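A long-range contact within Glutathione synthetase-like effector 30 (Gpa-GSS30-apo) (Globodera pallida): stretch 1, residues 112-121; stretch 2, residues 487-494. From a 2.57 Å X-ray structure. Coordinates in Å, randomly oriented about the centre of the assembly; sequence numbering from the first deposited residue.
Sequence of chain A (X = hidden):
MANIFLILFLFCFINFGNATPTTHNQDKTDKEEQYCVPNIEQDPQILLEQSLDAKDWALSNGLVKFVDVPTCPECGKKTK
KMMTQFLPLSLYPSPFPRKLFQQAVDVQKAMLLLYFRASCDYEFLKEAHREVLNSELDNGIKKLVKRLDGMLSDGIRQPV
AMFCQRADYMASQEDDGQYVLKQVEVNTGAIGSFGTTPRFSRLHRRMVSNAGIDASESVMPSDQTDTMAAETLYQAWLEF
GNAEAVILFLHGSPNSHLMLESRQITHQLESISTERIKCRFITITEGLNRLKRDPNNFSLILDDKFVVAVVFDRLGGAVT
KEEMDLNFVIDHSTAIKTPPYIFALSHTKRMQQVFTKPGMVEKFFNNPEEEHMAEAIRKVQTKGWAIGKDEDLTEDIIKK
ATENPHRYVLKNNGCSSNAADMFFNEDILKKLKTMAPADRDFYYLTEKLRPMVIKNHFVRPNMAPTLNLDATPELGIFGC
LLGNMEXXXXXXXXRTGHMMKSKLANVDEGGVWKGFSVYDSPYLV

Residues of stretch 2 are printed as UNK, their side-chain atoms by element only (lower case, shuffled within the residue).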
ATOM      1  N   LEU A 112      -1.004  29.898  10.304  1.00 48.23           N
ATOM      2  CA  LEU A 112      -2.434  29.712  10.041  1.00 46.23           C
ATOM      3  C   LEU A 112      -3.239  30.919  10.526  1.00 44.74           C
ATOM      4  O   LEU A 112      -4.063  31.446   9.797  1.00 44.11           O
ATOM      5  CB  LEU A 112      -2.954  28.436  10.701  1.00 46.92           C
ATOM      6  CG  LEU A 112      -2.374  27.100  10.237  1.00 46.74           C
ATOM      7  CD1 LEU A 112      -2.878  25.950  11.098  1.00 47.00           C
ATOM      8  CD2 LEU A 112      -2.721  26.866   8.787  1.00 46.06           C
ATOM      9  N   LEU A 113      -2.978  31.375  11.740  1.00 44.10           N
ATOM     10  CA  LEU A 113      -3.714  32.516  12.273  1.00 45.09           C
ATOM     11  C   LEU A 113      -3.603  33.777  11.429  1.00 44.58           C
ATOM     12  O   LEU A 113      -4.568  34.476  11.281  1.00 44.09           O
ATOM     13  CB  LEU A 113      -3.312  32.815  13.728  1.00 46.88           C
ATOM     14  CG  LEU A 113      -3.837  31.875  14.818  1.00 47.51           C
ATOM     15  CD1 LEU A 113      -3.508  32.437  16.191  1.00 49.10           C
ATOM     16  CD2 LEU A 113      -5.342  31.652  14.684  1.00 47.68           C
ATOM     17  N   LEU A 114      -2.435  34.060  10.862  1.00 45.39           N
ATOM     18  CA  LEU A 114      -2.263  35.257  10.013  1.00 45.42           C
ATOM     19  C   LEU A 114      -3.086  35.193   8.717  1.00 44.10           C
ATOM     20  O   LEU A 114      -3.736  36.148   8.353  1.00 44.33           O
ATOM     21  CB  LEU A 114      -0.791  35.451   9.673  1.00 46.22           C
ATOM     22  CG  LEU A 114      -0.445  36.471   8.595  1.00 48.24           C
ATOM     23  CD1 LEU A 114      -0.910  37.852   9.005  1.00 50.46           C
ATOM     24  CD2 LEU A 114       1.045  36.485   8.319  1.00 49.17           C
ATOM     25  N   TYR A 115      -3.019  34.077   8.002  1.00 43.09           N
ATOM     26  CA  TYR A 115      -3.736  33.940   6.747  1.00 42.80           C
ATOM     27  C   TYR A 115      -5.240  33.768   6.964  1.00 43.25           C
ATOM     28  O   TYR A 115      -6.035  34.216   6.140  1.00 44.49           O
ATOM     29  CB  TYR A 115      -3.166  32.780   5.924  1.00 42.31           C
ATOM     30  CG  TYR A 115      -1.869  33.138   5.274  1.00 42.33           C
ATOM     31  CD1 TYR A 115      -1.843  33.829   4.083  1.00 42.39           C
ATOM     32  CD2 TYR A 115      -0.667  32.810   5.870  1.00 42.85           C
ATOM     33  CE1 TYR A 115      -0.644  34.180   3.493  1.00 43.11           C
ATOM     34  CE2 TYR A 115       0.544  33.156   5.297  1.00 43.49           C
ATOM     35  CZ  TYR A 115       0.551  33.837   4.109  1.00 43.26           C
ATOM     36  OH  TYR A 115       1.761  34.162   3.565  1.00 43.65           O
ATOM     37  N   PHE A 116      -5.633  33.138   8.070  1.00 43.17           N
ATOM     38  CA  PHE A 116      -7.041  33.038   8.423  1.00 43.18           C
ATOM     39  C   PHE A 116      -7.658  34.409   8.644  1.00 43.82           C
ATOM     40  O   PHE A 116      -8.691  34.704   8.093  1.00 44.45           O
ATOM     41  CB  PHE A 116      -7.230  32.169   9.667  1.00 43.50           C
ATOM     42  CG  PHE A 116      -8.652  32.102  10.134  1.00 43.95           C
ATOM     43  CD1 PHE A 116      -9.630  31.619   9.289  1.00 43.82           C
ATOM     44  CD2 PHE A 116      -9.018  32.548  11.399  1.00 44.79           C
ATOM     45  CE1 PHE A 116     -10.955  31.576   9.693  1.00 44.23           C
ATOM     46  CE2 PHE A 116     -10.329  32.486  11.819  1.00 45.44           C
ATOM     47  CZ  PHE A 116     -11.302  32.005  10.962  1.00 44.87           C
ATOM     48  N   ARG A 117      -7.000  35.237   9.440  1.00 46.05           N
ATOM     49  CA  ARG A 117      -7.474  36.586   9.786  1.00 47.85           C
ATOM     50  C   ARG A 117      -7.427  37.568   8.625  1.00 47.83           C
ATOM     51  O   ARG A 117      -8.304  38.414   8.489  1.00 48.85           O
ATOM     52  CB  ARG A 117      -6.672  37.132  10.955  1.00 49.04           C
ATOM     53  CG  ARG A 117      -6.958  36.399  12.248  1.00 50.36           C
ATOM     54  CD  ARG A 117      -6.019  36.824  13.376  1.00 52.48           C
ATOM     55  NE  ARG A 117      -6.129  35.933  14.527  1.00 53.99           N
ATOM     56  CZ  ARG A 117      -5.456  36.061  15.674  1.00 56.54           C
ATOM     57  NH1 ARG A 117      -4.594  37.059  15.861  1.00 57.68           N
ATOM     58  NH2 ARG A 117      -5.647  35.172  16.652  1.00 57.32           N
ATOM     59  N   ALA A 118      -6.403  37.459   7.793  1.00 48.23           N
ATOM     60  CA  ALA A 118      -6.374  38.177   6.519  1.00 49.96           C
ATOM     61  C   ALA A 118      -7.520  37.773   5.594  1.00 50.36           C
ATOM     62  O   ALA A 118      -8.054  38.604   4.880  1.00 51.97           O
ATOM     63  CB  ALA A 118      -5.059  37.939   5.820  1.00 50.00           C
ATOM     64  N   SER A 119      -7.874  36.492   5.605  1.00 51.22           N
ATOM     65  CA  SER A 119      -8.995  35.965   4.817  1.00 51.96           C
ATOM     66  C   SER A 119     -10.379  36.391   5.314  1.00 53.58           C
ATOM     67  O   SER A 119     -11.324  36.440   4.533  1.00 55.42           O
ATOM     68  CB  SER A 119      -8.905  34.442   4.734  1.00 50.47           C
ATOM     69  OG  SER A 119      -7.679  34.066   4.128  1.00 49.19           O
ATOM     70  N   CYS A 120     -10.487  36.706   6.603  1.00 55.16           N
ATOM     71  CA  CYS A 120     -11.691  37.330   7.191  1.00 56.49           C
ATOM     72  C   CYS A 120     -11.849  38.835   6.911  1.00 57.37           C
ATOM     73  O   CYS A 120     -12.803  39.427   7.387  1.00 58.27           O
ATOM     74  CB  CYS A 120     -11.702  37.123   8.722  1.00 57.29           C
ATOM     75  SG  CYS A 120     -11.738  35.396   9.272  1.00 57.63           S
ATOM     76  N   ASP A 121     -10.925  39.451   6.173  1.00 59.09           N
ATOM     77  CA  ASP A 121     -10.908  40.909   5.939  1.00 60.95           C
ATOM     78  C   ASP A 121     -10.804  41.167   4.433  1.00 60.67           C
ATOM     79  O   ASP A 121      -9.732  41.513   3.931  1.00 60.96           O
ATOM     80  CB  ASP A 121      -9.730  41.551   6.704  1.00 62.13           C
ATOM     81  CG  ASP A 121      -9.796  43.100   6.745  1.00 64.47           C
ATOM     82  OD1 ASP A 121     -10.648  43.716   6.056  1.00 65.24           O
ATOM     83  OD2 ASP A 121      -8.977  43.709   7.484  1.00 64.21           O
ATOM     84  N   UNK A 487     -16.956  35.972  12.912  1.00 68.53           N
ATOM     85  CA  UNK A 487     -16.360  36.386  14.186  1.00 69.07           C
ATOM     86  C   UNK A 487     -14.817  36.414  14.144  1.00 67.20           C
ATOM     87  O   UNK A 487     -14.204  37.224  14.824  1.00 68.81           O
ATOM     88  c   UNK A 487     -16.841  35.458  15.325  1.00 69.50           C
ATOM     89  o   UNK A 487     -16.397  34.112  15.095  1.00 67.96           O
ATOM     90  c   UNK A 487     -18.357  35.459  15.391  1.00 70.21           C
ATOM     91  N   UNK A 488     -14.200  35.546  13.344  1.00 64.36           N
ATOM     92  CA  UNK A 488     -12.739  35.368  13.344  1.00 64.11           C
ATOM     93  C   UNK A 488     -12.217  34.512  14.498  1.00 63.65           C
ATOM     94  O   UNK A 488     -11.019  34.499  14.761  1.00 63.07           O
ATOM     95  N   UNK A 489     -13.118  33.784  15.165  1.00 63.76           N
ATOM     96  CA  UNK A 489     -12.777  32.871  16.244  1.00 63.90           C
ATOM     97  C   UNK A 489     -12.421  31.512  15.675  1.00 60.25           C
ATOM     98  O   UNK A 489     -13.071  31.039  14.745  1.00 59.20           O
ATOM     99  n   UNK A 489     -15.896  32.102  20.863  1.00 78.18           N
ATOM    100  c   UNK A 489     -15.970  31.478  19.506  1.00 75.90           C
ATOM    101  c   UNK A 489     -13.993  32.690  17.182  1.00 68.55           C
ATOM    102  c   UNK A 489     -14.630  30.948  19.014  1.00 73.12           C
ATOM    103  c   UNK A 489     -13.678  32.075  18.560  1.00 71.80           C
ATOM    104  N   UNK A 490     -11.419  30.873  16.268  1.00 57.52           N
ATOM    105  CA  UNK A 490     -10.994  29.525  15.900  1.00 54.17           C
ATOM    106  C   UNK A 490     -11.482  28.548  16.966  1.00 54.21           C
ATOM    107  O   UNK A 490     -11.293  28.782  18.147  1.00 56.27           O
ATOM    108  c   UNK A 490      -8.967  28.025  15.662  1.00 51.77           C
ATOM    109  c   UNK A 490      -8.991  30.322  14.628  1.00 52.34           C
ATOM    110  c   UNK A 490      -9.464  29.461  15.789  1.00 53.01           C
ATOM    111  N   UNK A 491     -12.107  27.457  16.536  1.00 53.41           N
ATOM    112  CA  UNK A 491     -12.629  26.425  17.443  1.00 53.69           C
ATOM    113  C   UNK A 491     -11.779  25.157  17.489  1.00 52.71           C
ATOM    114  O   UNK A 491     -11.913  24.351  18.404  1.00 53.21           O
ATOM    115  o   UNK A 491     -14.079  25.612  15.694  1.00 53.54           O
ATOM    116  c   UNK A 491     -14.050  26.063  17.032  1.00 53.57           C
ATOM    117  N   UNK A 492     -10.911  24.969  16.504  1.00 51.65           N
ATOM    118  CA  UNK A 492     -10.127  23.764  16.433  1.00 51.46           C
ATOM    119  C   UNK A 492      -8.790  24.022  15.735  1.00 51.71           C
ATOM    120  O   UNK A 492      -8.770  24.598  14.637  1.00 52.11           O
ATOM    121  o   UNK A 492      -8.180  17.767  15.387  1.00 54.26           O
ATOM    122  c   UNK A 492     -10.117  20.567  16.692  1.00 50.10           C
ATOM    123  c   UNK A 492     -10.206  21.399  15.596  1.00 50.15           C
ATOM    124  c   UNK A 492      -9.455  19.361  16.623  1.00 50.94           C
ATOM    125  c   UNK A 492      -8.845  18.977  15.437  1.00 51.29           C
ATOM    126  c   UNK A 492      -9.585  21.008  14.402  1.00 49.56           C
ATOM    127  c   UNK A 492      -8.905  19.800  14.317  1.00 50.08           C
ATOM    128  c   UNK A 492     -10.926  22.701  15.695  1.00 50.64           C
ATOM    129  N   UNK A 493      -7.693  23.625  16.396  1.00 51.07           N
ATOM    130  CA  UNK A 493      -6.365  23.509  15.771  1.00 49.90           C
ATOM    131  C   UNK A 493      -5.966  22.034  15.678  1.00 49.38           C
ATOM    132  O   UNK A 493      -5.910  21.347  16.702  1.00 50.99           O
ATOM    133  c   UNK A 493      -5.014  27.900  15.670  1.00 49.52           C
ATOM    134  c   UNK A 493      -5.443  25.733  16.633  1.00 50.31           C
ATOM    135  c   UNK A 493      -6.171  27.739  17.770  1.00 52.38           C
ATOM    136  c   UNK A 493      -4.902  26.528  15.628  1.00 49.21           C
ATOM    137  c   UNK A 493      -5.296  24.230  16.591  1.00 49.67           C
ATOM    138  c   UNK A 493      -6.062  26.359  17.716  1.00 51.88           C
ATOM    139  c   UNK A 493      -5.645  28.508  16.740  1.00 51.54           C
ATOM    140  N   UNK A 494      -5.667  21.559  14.469  1.00 47.72           N
ATOM    141  CA  UNK A 494      -5.218  20.181  14.258  1.00 48.22           C
ATOM    142  C   UNK A 494      -3.797  20.003  14.740  1.00 47.84           C
ATOM    143  O   UNK A 494      -3.112  20.983  15.001  1.00 48.09           O
ATOM    144  c   UNK A 494      -5.276  19.816  12.771  1.00 47.83           C
ATOM    145  o   UNK A 494      -4.232  20.438  12.039  1.00 47.27           O
TER

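Position 487 carries three side-chain atoms, a carbon bonded to one oxygen and one further carbon. Its CA-to-CB bond points away from stretch 1, and no atom of the side chain touches that stretch. A beta-branched side chain bearing one hydroxyl and one methyl is threonine, and Thr 487 uses its OG1 locally, accepting a hydrogen bond from the backbone N of position 489 at 3.3 Å.

Position 488 has no side-chain atoms and meets stretch 1 through its backbone. Its O lies 3.6 Å from Phe 116 CE2, at the ring edge and near the ring plane, while its CA is 4.2 Å from the SG of Cys 120, just past the helix. The bare CA identifies glycine, and the phi of 79° at Gly 488 favours the same reading.

At position 489 four carbons run in a row and end in nitrogen. The CA-to-CB bond points away from stretch 1, which the residue approaches through its backbone, with O 4.3 Å from Phe 116 CE2. The chain is that of a lysine, and Lys 489 is exposed, as suits a charged amine.

Position 490 shows three carbons, one carrying the other two, and its CA-to-CB bond points toward stretch 1. One of the two outer carbons lies 3.9 Å from Leu 113 CD2 and 3.8 Å from Phe 116 CE2. This short apolar fork is valine, and a single methyl of Val 490, CG2, bridges two residues about one helical turn apart.

Position 491 has one carbon followed by one oxygen and lies out of reach of stretch 1. It is Ser 491, whose OG is hydrogen-bonded elsewhere in the structure.

Position 492 bears one carbon, then a six-carbon ring with an oxygen attached, and its side chain is out of reach of stretch 1. It is Tyr 492.

Position 493 has the same carbon and six-membered ring without the oxygen. Its CA-to-CB bond runs sideways, but the end of the ring comes nearer, its outermost carbon lying 3.8 Å from Leu 113 CD2, which sits at the ring edge. These features identify Phe 493, with CZ as the touching atom.

Position 494, one carbon and one oxygen, makes no contact with stretch 1; it is Ser 494.

The touching residues are at least 368 positions apart in sequence, and no hydrogen bond joins the two stretches. The helix and strand run roughly antiparallel, at 147°, with axes 12.1 Å apart at their closest. Leu 113 meets both Val 490 and Phe 493, while Phe 116 packs on Val 490 and extends to the Gly 488 backbone. Apolar side chains thus meet across part of the gap, and the Gly 488 backbone contributes substantially to the modest 283 Å² of buried surface.

Stretch 2 (487-494) TGKVSYFS
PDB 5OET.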